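Local coordinates for oxidoreductase, 2OG-Fe oxygenase family protein, putative, expressed (Oryza sativa subsp. japonica, PDB 5XOI), which probably acts as an Fe(II)- and 2-oxoglutarate-dependent dioxygenase of the AlkB family, the present chain being its oxygenase domain, at residues 27-31 against 86-92; 39-43 against 75-81; 116-120 against 151-156. All blocks are in the same frame, centred on the assembly; numbering follows the deposited sequence.

Contact 1 (27-31 against 86-92); sequences DIIRR and PEVFSKI
Two helices that cover the same face of the main antiparallel sheet meet here side by side: 27-31, within helix 22-37, and 86-92, the first turns of helix 87-106 with Pro86 at its N-cap. The short axes run 11.7 Å apart at closest approach, with a signed crossing angle of -142°, so the two short segments run obliquely antiparallel, well apart; CA atoms pair as Ile28 with Phe89 (8.0 Å) and Arg31 with Pro86 (8.9 Å). Large side chains fill the gap. Phe89 (chi1 m) brings CE1 to 3.6 Å from Ile28 CG1 and 3.8 Å from Arg31 CD, while Ile28 CD1 lies 4.3 Å from Ile92 CD1. Beneath, Ile28 and Phe89 both rest on Leu226 of strand 223-229. Toward solvent, Arg31 NE forms a salt bridge to Asp27 OD2 (3.1 Å), one turn back, and Val88 CG1 sits over one guanidinium face, 4.0 Å from NE. With no hydrogen bond between the segments, the contact is apolar below and edged by an intrahelical ion pair.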
loop_
_atom_site.group_PDB
_atom_site.type_symbol
_atom_site.label_atom_id
_atom_site.label_comp_id
_atom_site.label_asym_id
_atom_site.label_seq_id
_atom_site.Cartn_x
_atom_site.Cartn_y
_atom_site.Cartn_z
ATOM N N ASP A 27 -8.425 1.050 14.521
ATOM C CA ASP A 27 -7.962 -0.295 14.831
ATOM C C ASP A 27 -6.668 -0.608 14.092
ATOM O O ASP A 27 -5.773 -1.253 14.648
ATOM C CB ASP A 27 -9.052 -1.306 14.467
ATOM C CG ASP A 27 -8.694 -2.725 14.852
ATOM O OD1 ASP A 27 -8.180 -2.940 15.968
ATOM O OD2 ASP A 27 -8.956 -3.633 14.036
ATOM N N ILE A 28 -6.557 -0.149 12.842
ATOM C CA ILE A 28 -5.362 -0.423 12.050
ATOM C C ILE A 28 -4.155 0.274 12.665
ATOM O O ILE A 28 -3.088 -0.327 12.809
ATOM C CB ILE A 28 -5.569 -0.007 10.582
ATOM C CG1 ILE A 28 -6.524 -0.975 9.879
ATOM C CG2 ILE A 28 -4.233 0.019 9.846
ATOM C CD1 ILE A 28 -7.163 -0.390 8.640
ATOM N N ILE A 29 -4.319 1.544 13.055
ATOM C CA ILE A 29 -3.239 2.280 13.712
ATOM C C ILE A 29 -2.848 1.598 15.013
ATOM O O ILE A 29 -1.663 1.378 15.286
ATOM C CB ILE A 29 -3.651 3.743 13.970
ATOM C CG1 ILE A 29 -3.950 4.487 12.659
ATOM C CG2 ILE A 29 -2.574 4.459 14.820
ATOM C CD1 ILE A 29 -2.742 4.712 11.783
ATOM N N ARG A 30 -3.839 1.266 15.849
ATOM C CA ARG A 30 -3.522 0.680 17.147
ATOM C C ARG A 30 -2.790 -0.652 16.992
ATOM O O ARG A 30 -1.804 -0.904 17.692
ATOM C CB ARG A 30 -4.803 0.525 17.971
ATOM C CG ARG A 30 -5.286 1.844 18.569
ATOM C CD ARG A 30 -6.525 1.641 19.442
ATOM N NE ARG A 30 -6.988 2.889 20.044
ATOM C CZ ARG A 30 -8.253 3.123 20.382
ATOM N NH1 ARG A 30 -9.182 2.197 20.166
ATOM N NH2 ARG A 30 -8.597 4.283 20.926
ATOM N N ARG A 31 -3.227 -1.502 16.056
ATOM C CA ARG A 31 -2.527 -2.771 15.839
ATOM C C ARG A 31 -1.103 -2.548 15.341
ATOM O O ARG A 31 -0.171 -3.231 15.777
ATOM C CB ARG A 31 -3.290 -3.643 14.848
ATOM C CG ARG A 31 -4.578 -4.234 15.397
ATOM C CD ARG A 31 -5.335 -4.936 14.288
ATOM N NE ARG A 31 -6.613 -5.482 14.736
ATOM C CZ ARG A 31 -6.797 -6.753 15.071
ATOM N NH1 ARG A 31 -5.782 -7.608 15.017
ATOM N NH2 ARG A 31 -7.992 -7.168 15.461
ATOM N N PRO A 86 -3.205 -9.720 10.240
ATOM C CA PRO A 86 -4.506 -9.861 10.904
ATOM C C PRO A 86 -5.593 -10.202 9.896
ATOM O O PRO A 86 -5.626 -9.666 8.789
ATOM C CB PRO A 86 -4.732 -8.479 11.529
ATOM C CG PRO A 86 -3.355 -7.920 11.725
ATOM C CD PRO A 86 -2.525 -8.460 10.590
ATOM N N GLU A 87 -6.493 -11.111 10.282
ATOM C CA GLU A 87 -7.556 -11.504 9.358
ATOM C C GLU A 87 -8.470 -10.336 9.015
ATOM O O GLU A 87 -9.028 -10.287 7.913
ATOM C CB GLU A 87 -8.377 -12.655 9.937
ATOM C CG GLU A 87 -9.068 -13.492 8.862
ATOM C CD GLU A 87 -9.323 -14.923 9.307
ATOM O OE1 GLU A 87 -9.380 -15.159 10.533
ATOM O OE2 GLU A 87 -9.460 -15.810 8.433
ATOM N N VAL A 88 -8.629 -9.378 9.930
ATOM C CA VAL A 88 -9.456 -8.217 9.613
ATOM C C VAL A 88 -8.839 -7.412 8.475
ATOM O O VAL A 88 -9.556 -6.853 7.635
ATOM C CB VAL A 88 -9.693 -7.360 10.871
ATOM C CG1 VAL A 88 -8.393 -6.757 11.383
ATOM C CG2 VAL A 88 -10.727 -6.269 10.577
ATOM N N PHE A 89 -7.502 -7.358 8.410
ATOM C CA PHE A 89 -6.843 -6.670 7.301
ATOM C C PHE A 89 -7.165 -7.358 5.981
ATOM O O PHE A 89 -7.529 -6.704 4.993
ATOM C CB PHE A 89 -5.320 -6.634 7.507
ATOM C CG PHE A 89 -4.844 -5.719 8.625
ATOM C CD1 PHE A 89 -5.730 -5.098 9.488
ATOM C CD2 PHE A 89 -3.486 -5.491 8.793
ATOM C CE1 PHE A 89 -5.269 -4.271 10.510
ATOM C CE2 PHE A 89 -3.008 -4.667 9.808
ATOM C CZ PHE A 89 -3.904 -4.059 10.674
ATOM N N SER A 90 -7.040 -8.688 5.955
ATOM C CA SER A 90 -7.338 -9.457 4.748
ATOM C C SER A 90 -8.790 -9.283 4.324
ATOM O O SER A 90 -9.084 -9.224 3.128
ATOM C CB SER A 90 -7.033 -10.942 4.969
ATOM O OG SER A 90 -5.642 -11.170 5.112
ATOM N N LYS A 91 -9.706 -9.202 5.296
ATOM C CA LYS A 91 -11.123 -8.989 4.984
ATOM C C LYS A 91 -11.339 -7.667 4.258
ATOM O O LYS A 91 -12.065 -7.602 3.254
ATOM C CB LYS A 91 -11.941 -9.027 6.273
ATOM C CG LYS A 91 -13.408 -8.617 6.132
ATOM C CD LYS A 91 -13.779 -7.498 7.122
ATOM C CE LYS A 91 -15.083 -6.793 6.745
ATOM N NZ LYS A 91 -15.538 -5.829 7.789
ATOM N N ILE A 92 -10.726 -6.594 4.764
ATOM C CA ILE A 92 -10.878 -5.282 4.147
ATOM C C ILE A 92 -10.298 -5.284 2.740
ATOM O O ILE A 92 -10.876 -4.701 1.821
ATOM C CB ILE A 92 -10.225 -4.192 5.016
ATOM C CG1 ILE A 92 -10.925 -4.099 6.380
ATOM C CG2 ILE A 92 -10.286 -2.848 4.302
ATOM C CD1 ILE A 92 -10.240 -3.151 7.363
#

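Contact 2 (39-43 against 75-81); sequences SGGFY and RPFDGAQ
A single arginine side chain, Arg75, bridges two loops that have no regular secondary structure, donating to a backbone carbonyl of one while held by an aspartate of its own. Segment 39-43 follows helix 22-37, and the loop segment 75-81 precedes helix 87-106; their CA atoms come closest at Gly40 and Ala80, 5.0 Å apart. Arg75 (chi1 m, chi2 121°, chi3 p) sends NH1 to Gly41 O at 2.8 Å, with a weak second bond from NH2 to Gly41 O at 3.4 Å. Its other edge meets Asp78 through NE to OD1 (3.1 Å) and NH2 to OD2 (2.9 Å), a bidentate salt bridge. Asp78 OD1 also accepts from Ala80 N (3.1 Å), making an Asx turn, and Arg75 N bonds to Ala80 O (2.9 Å), closing the loop. Gly40 has positive phi (phi/psi 74/25°), which favours glycine, and a CB would lie a tight 3.0 Å from Gln81 O; Gly40 N is 3.5 Å from Ala80 CB. Beside the arginine, Phe77 (chi1 p) turns its edge to the face of Tyr43 (chi1 p) in an inclined edge-to-face pair, centroids 4.7 Å apart and planes at 51°. Water 2 joins Gly40 N (2.9 Å) to Asp78 OD2 (2.8 Å); water 3 joins Arg75 NH2 (2.9 Å) to Phe42 O (3.0 Å). Tyr43 lies about 7 Å, side chain to side chain, from Arg48, which binds 2-oxoglutarate, although none is bound in this model. The guanidinium thus couples an ion pair to a neutral carbonyl, and ordered water carries part of the polar link between the loops.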
loop_
_atom_site.group_PDB
_atom_site.type_symbol
_atom_site.label_atom_id
_atom_site.label_comp_id
_atom_site.label_asym_id
_atom_site.label_seq_id
_atom_site.Cartn_x
_atom_site.Cartn_y
_atom_site.Cartn_z
ATOM N N SER A 39 8.749 -7.530 18.666
ATOM C CA SER A 39 9.645 -8.314 17.821
ATOM C C SER A 39 9.208 -8.239 16.362
ATOM O O SER A 39 8.024 -8.391 16.043
ATOM C CB SER A 39 9.667 -9.769 18.299
ATOM O OG SER A 39 10.593 -10.541 17.552
ATOM N N GLY A 40 10.163 -7.994 15.471
ATOM C CA GLY A 40 9.808 -7.829 14.075
ATOM C C GLY A 40 9.128 -6.516 13.766
ATOM O O GLY A 40 8.383 -6.432 12.778
ATOM N N GLY A 41 9.361 -5.485 14.585
ATOM C CA GLY A 41 8.743 -4.185 14.404
ATOM C C GLY A 41 9.493 -3.297 13.428
ATOM O O GLY A 41 10.345 -3.746 12.657
ATOM N N PHE A 42 9.177 -2.005 13.490
ATOM C CA PHE A 42 9.686 -1.046 12.519
ATOM C C PHE A 42 11.206 -0.937 12.574
ATOM O O PHE A 42 11.821 -1.005 13.646
ATOM C CB PHE A 42 9.073 0.330 12.771
ATOM C CG PHE A 42 7.664 0.473 12.250
ATOM C CD1 PHE A 42 7.431 0.716 10.908
ATOM C CD2 PHE A 42 6.585 0.367 13.102
ATOM C CE1 PHE A 42 6.124 0.855 10.431
ATOM C CE2 PHE A 42 5.294 0.486 12.636
ATOM C CZ PHE A 42 5.062 0.732 11.291
ATOM N N TYR A 43 11.813 -0.754 11.403
ATOM C CA TYR A 43 13.238 -0.447 11.317
ATOM C C TYR A 43 13.459 0.435 10.105
ATOM O O TYR A 43 12.604 0.530 9.218
ATOM C CB TYR A 43 14.107 -1.700 11.202
ATOM C CG TYR A 43 13.952 -2.465 9.897
ATOM C CD1 TYR A 43 12.866 -3.316 9.701
ATOM C CD2 TYR A 43 14.904 -2.357 8.874
ATOM C CE1 TYR A 43 12.716 -4.033 8.536
ATOM C CE2 TYR A 43 14.769 -3.085 7.686
ATOM C CZ TYR A 43 13.669 -3.921 7.535
ATOM O OH TYR A 43 13.504 -4.656 6.388
ATOM N N ARG A 75 13.417 -11.764 9.137
ATOM C CA ARG A 75 14.344 -10.687 8.804
ATOM C C ARG A 75 15.763 -11.181 9.034
ATOM O O ARG A 75 16.067 -11.670 10.126
ATOM C CB ARG A 75 14.094 -9.449 9.660
ATOM C CG ARG A 75 12.812 -8.717 9.378
ATOM C CD ARG A 75 11.974 -8.667 10.646
ATOM N NE ARG A 75 12.594 -7.873 11.715
ATOM C CZ ARG A 75 12.255 -6.619 12.013
ATOM N NH1 ARG A 75 11.318 -5.990 11.314
ATOM N NH2 ARG A 75 12.854 -5.998 13.015
ATOM N N PRO A 76 16.648 -11.093 8.039
ATOM C CA PRO A 76 18.019 -11.583 8.242
ATOM C C PRO A 76 18.773 -10.872 9.352
ATOM O O PRO A 76 19.483 -11.535 10.115
ATOM C CB PRO A 76 18.675 -11.348 6.874
ATOM C CG PRO A 76 17.561 -11.398 5.915
ATOM C CD PRO A 76 16.381 -10.767 6.629
ATOM N N PHE A 77 18.624 -9.549 9.487
ATOM C CA PHE A 77 19.525 -8.805 10.367
ATOM C C PHE A 77 19.283 -9.095 11.845
ATOM O O PHE A 77 20.219 -8.990 12.643
ATOM C CB PHE A 77 19.424 -7.301 10.090
ATOM C CG PHE A 77 18.084 -6.700 10.439
ATOM C CD1 PHE A 77 17.065 -6.653 9.506
ATOM C CD2 PHE A 77 17.869 -6.141 11.690
ATOM C CE1 PHE A 77 15.841 -6.086 9.827
ATOM C CE2 PHE A 77 16.650 -5.579 12.014
ATOM C CZ PHE A 77 15.641 -5.553 11.086
ATOM N N ASP A 78 18.055 -9.454 12.245
ATOM C CA ASP A 78 17.817 -9.806 13.639
ATOM C C ASP A 78 17.096 -11.130 13.838
ATOM O O ASP A 78 16.792 -11.480 14.984
ATOM C CB ASP A 78 17.060 -8.677 14.377
ATOM C CG ASP A 78 15.648 -8.415 13.832
ATOM O OD1 ASP A 78 15.191 -9.113 12.906
ATOM O OD2 ASP A 78 14.983 -7.478 14.344
ATOM N N GLY A 79 16.836 -11.888 12.773
ATOM C CA GLY A 79 16.194 -13.176 12.910
ATOM C C GLY A 79 14.732 -13.160 13.311
ATOM O O GLY A 79 14.159 -14.238 13.514
ATOM N N ALA A 80 14.095 -11.994 13.404
ATOM C CA ALA A 80 12.708 -11.946 13.855
ATOM C C ALA A 80 11.754 -12.446 12.782
ATOM O O ALA A 80 11.904 -12.139 11.598
ATOM C CB ALA A 80 12.319 -10.521 14.244
ATOM N N GLN A 81 10.755 -13.208 13.208
ATOM C CA GLN A 81 9.696 -13.541 12.262
ATOM C C GLN A 81 8.644 -12.439 12.260
ATOM O O GLN A 81 8.280 -11.926 13.322
ATOM C CB GLN A 81 9.042 -14.872 12.624
ATOM C CG GLN A 81 7.902 -15.267 11.700
ATOM C CD GLN A 81 7.373 -16.663 11.971
ATOM O OE1 GLN A 81 8.070 -17.503 12.536
ATOM N NE2 GLN A 81 6.134 -16.917 11.559
HETATM O O HOH W 1 7.736 -11.379 16.326
HETATM O O HOH W 2 12.921 -7.551 16.214
HETATM O O HOH W 3 13.250 -3.466 14.456
#

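Contact 3 (116-120 against 151-156)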
loop_
_atom_site.group_PDB
_atom_site.type_symbol
_atom_site.label_atom_id
_atom_site.label_comp_id
_atom_site.label_asym_id
_atom_site.label_seq_id
_atom_site.Cartn_x
_atom_site.Cartn_y
_atom_site.Cartn_z
ATOM N N GLU A 116 -11.851 -6.406 -14.915
ATOM C CA GLU A 116 -12.041 -7.160 -13.686
ATOM C C GLU A 116 -10.681 -7.412 -13.059
ATOM O O GLU A 116 -9.784 -7.939 -13.720
ATOM C CB GLU A 116 -12.748 -8.484 -13.966
ATOM C CG GLU A 116 -13.336 -9.138 -12.736
ATOM C CD GLU A 116 -14.171 -10.364 -13.090
ATOM O OE1 GLU A 116 -13.950 -10.956 -14.164
ATOM O OE2 GLU A 116 -15.071 -10.714 -12.306
ATOM N N LEU A 117 -10.537 -7.040 -11.794
ATOM C CA LEU A 117 -9.293 -7.312 -11.081
ATOM C C LEU A 117 -9.283 -8.749 -10.568
ATOM O O LEU A 117 -10.297 -9.229 -10.059
ATOM C CB LEU A 117 -9.154 -6.355 -9.909
ATOM C CG LEU A 117 -8.805 -4.914 -10.267
ATOM C CD1 LEU A 117 -9.314 -3.992 -9.173
ATOM C CD2 LEU A 117 -7.300 -4.758 -10.472
ATOM N N PRO A 118 -8.159 -9.453 -10.676
ATOM C CA PRO A 118 -8.071 -10.806 -10.115
ATOM C C PRO A 118 -8.216 -10.771 -8.604
ATOM O O PRO A 118 -7.929 -9.746 -7.962
ATOM C CB PRO A 118 -6.664 -11.274 -10.527
ATOM C CG PRO A 118 -6.234 -10.339 -11.619
ATOM C CD PRO A 118 -6.904 -9.030 -11.320
ATOM N N PRO A 119 -8.648 -11.867 -7.991
ATOM C CA PRO A 119 -8.746 -11.897 -6.528
ATOM C C PRO A 119 -7.364 -11.860 -5.893
ATOM O O PRO A 119 -6.340 -12.090 -6.539
ATOM C CB PRO A 119 -9.452 -13.227 -6.242
ATOM C CG PRO A 119 -9.057 -14.084 -7.397
ATOM C CD PRO A 119 -8.995 -13.167 -8.593
ATOM N N LEU A 120 -7.346 -11.555 -4.599
ATOM C CA LEU A 120 -6.084 -11.503 -3.874
ATOM C C LEU A 120 -6.234 -12.215 -2.543
ATOM O O LEU A 120 -7.197 -11.981 -1.808
ATOM C CB LEU A 120 -5.619 -10.060 -3.643
ATOM C CG LEU A 120 -4.145 -9.839 -3.332
ATOM C CD1 LEU A 120 -3.280 -10.157 -4.546
ATOM C CD2 LEU A 120 -3.908 -8.389 -2.835
ATOM N N LYS A 151 -0.146 -13.120 -13.789
ATOM C CA LYS A 151 -1.593 -13.106 -13.631
ATOM C C LYS A 151 -2.136 -11.725 -13.281
ATOM O O LYS A 151 -3.358 -11.541 -13.268
ATOM C CB LYS A 151 -1.991 -14.122 -12.561
ATOM C CG LYS A 151 -1.814 -15.568 -12.974
ATOM C CD LYS A 151 -2.321 -16.487 -11.867
ATOM C CE LYS A 151 -2.334 -17.954 -12.308
ATOM N NZ LYS A 151 -0.963 -18.457 -12.616
ATOM N N GLY A 152 -1.267 -10.759 -13.012
ATOM C CA GLY A 152 -1.729 -9.429 -12.666
ATOM C C GLY A 152 -2.371 -9.312 -11.305
ATOM O O GLY A 152 -3.140 -8.374 -11.074
ATOM N N LEU A 153 -2.052 -10.218 -10.388
ATOM C CA LEU A 153 -2.599 -10.156 -9.041
ATOM C C LEU A 153 -2.342 -8.781 -8.439
ATOM O O LEU A 153 -1.189 -8.327 -8.412
ATOM C CB LEU A 153 -1.978 -11.226 -8.149
ATOM C CG LEU A 153 -2.551 -12.637 -8.159
ATOM C CD1 LEU A 153 -3.035 -13.049 -9.516
ATOM C CD2 LEU A 153 -1.542 -13.612 -7.605
ATOM N N PRO A 154 -3.367 -8.099 -7.950
ATOM C CA PRO A 154 -3.238 -6.672 -7.649
ATOM C C PRO A 154 -2.435 -6.385 -6.390
ATOM O O PRO A 154 -2.283 -7.219 -5.495
ATOM C CB PRO A 154 -4.690 -6.216 -7.469
ATOM C CG PRO A 154 -5.395 -7.439 -6.979
ATOM C CD PRO A 154 -4.719 -8.613 -7.674
ATOM N N VAL A 155 -1.932 -5.153 -6.349
ATOM C CA VAL A 155 -1.413 -4.533 -5.135
ATOM C C VAL A 155 -2.552 -3.741 -4.511
ATOM O O VAL A 155 -3.207 -2.961 -5.206
ATOM C CB VAL A 155 -0.231 -3.607 -5.465
ATOM C CG1 VAL A 155 0.302 -2.900 -4.205
ATOM C CG2 VAL A 155 0.878 -4.379 -6.202
ATOM N N VAL A 156 -2.789 -3.925 -3.214
ATOM C CA VAL A 156 -3.841 -3.190 -2.495
ATOM C C VAL A 156 -3.179 -2.378 -1.391
ATOM O O VAL A 156 -2.525 -2.950 -0.514
ATOM C CB VAL A 156 -4.903 -4.129 -1.907
ATOM C CG1 VAL A 156 -5.928 -3.337 -1.098
ATOM C CG2 VAL A 156 -5.589 -4.930 -3.019
#
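Leu120 lays its isobutyl group along the extended Leu153-Pro154 backbone: CD1 is 4.0 Å from Leu153 CB, 3.8 Å from Pro154 CD and 3.2 Å from Pro154 O, while CD2 reaches Val156 CG2 at 3.9 Å. The side chain of Val156 is about 11 Å from the bound manganese ion. Upstream, Pro118 packs just past helix 146-150, its CG 3.5 Å from Lys151 O and 3.7 Å from Gly152 O; Gly152, at phi/psi 71/23°, ends that helix in a Schellman motif. The CA atoms of Pro118 and Leu153 are 5.6 Å apart, and the end-to-end directions differ by 76°: the segments cross instead of pairing as strands. Accordingly, no hydrogen bond joins them, and Pro118 O, 3.4 Å from Pro154 CD, is buried without a polar partner in the model. Leu117 CD2 adds to the apolar patch at 4.2 Å from Pro154 CB. Helix 87-106 contributes to the surroundings, with Ile97 against Leu120 and Val93 against Val156. The arrangement places a proline-rich loop across the entry to strand 155-161 of the main sheet in a double-stranded beta-helix (jelly-roll) fold, as in other 2-oxoglutarate-dependent oxygenases.

Overall arrangement
From the N terminus, helix 22-37 supplies the first half of contact 1, and the loop after it supplies the first half of contact 2. The chain then passes through strands 55-59, 63-65 and 70-72 before 75-81 returns to 39-43. Contact 2 therefore closes first, within the longer excursion that contact 1 completes when 86-92 reaches 27-31. Contact 3 follows in series: 116-120, beyond helix 87-106, is met by 151-156, with strands 124-131 and 134-139 and helix 146-150 between. Contact 1 joins the two long helices over the main sheet, contact 2 ties peripheral loops, and contact 3 packs a loop against the residues that lead from helix 146-150 into strand 155-161. Centres of contacts 2 and 3 lie about 28 Å apart.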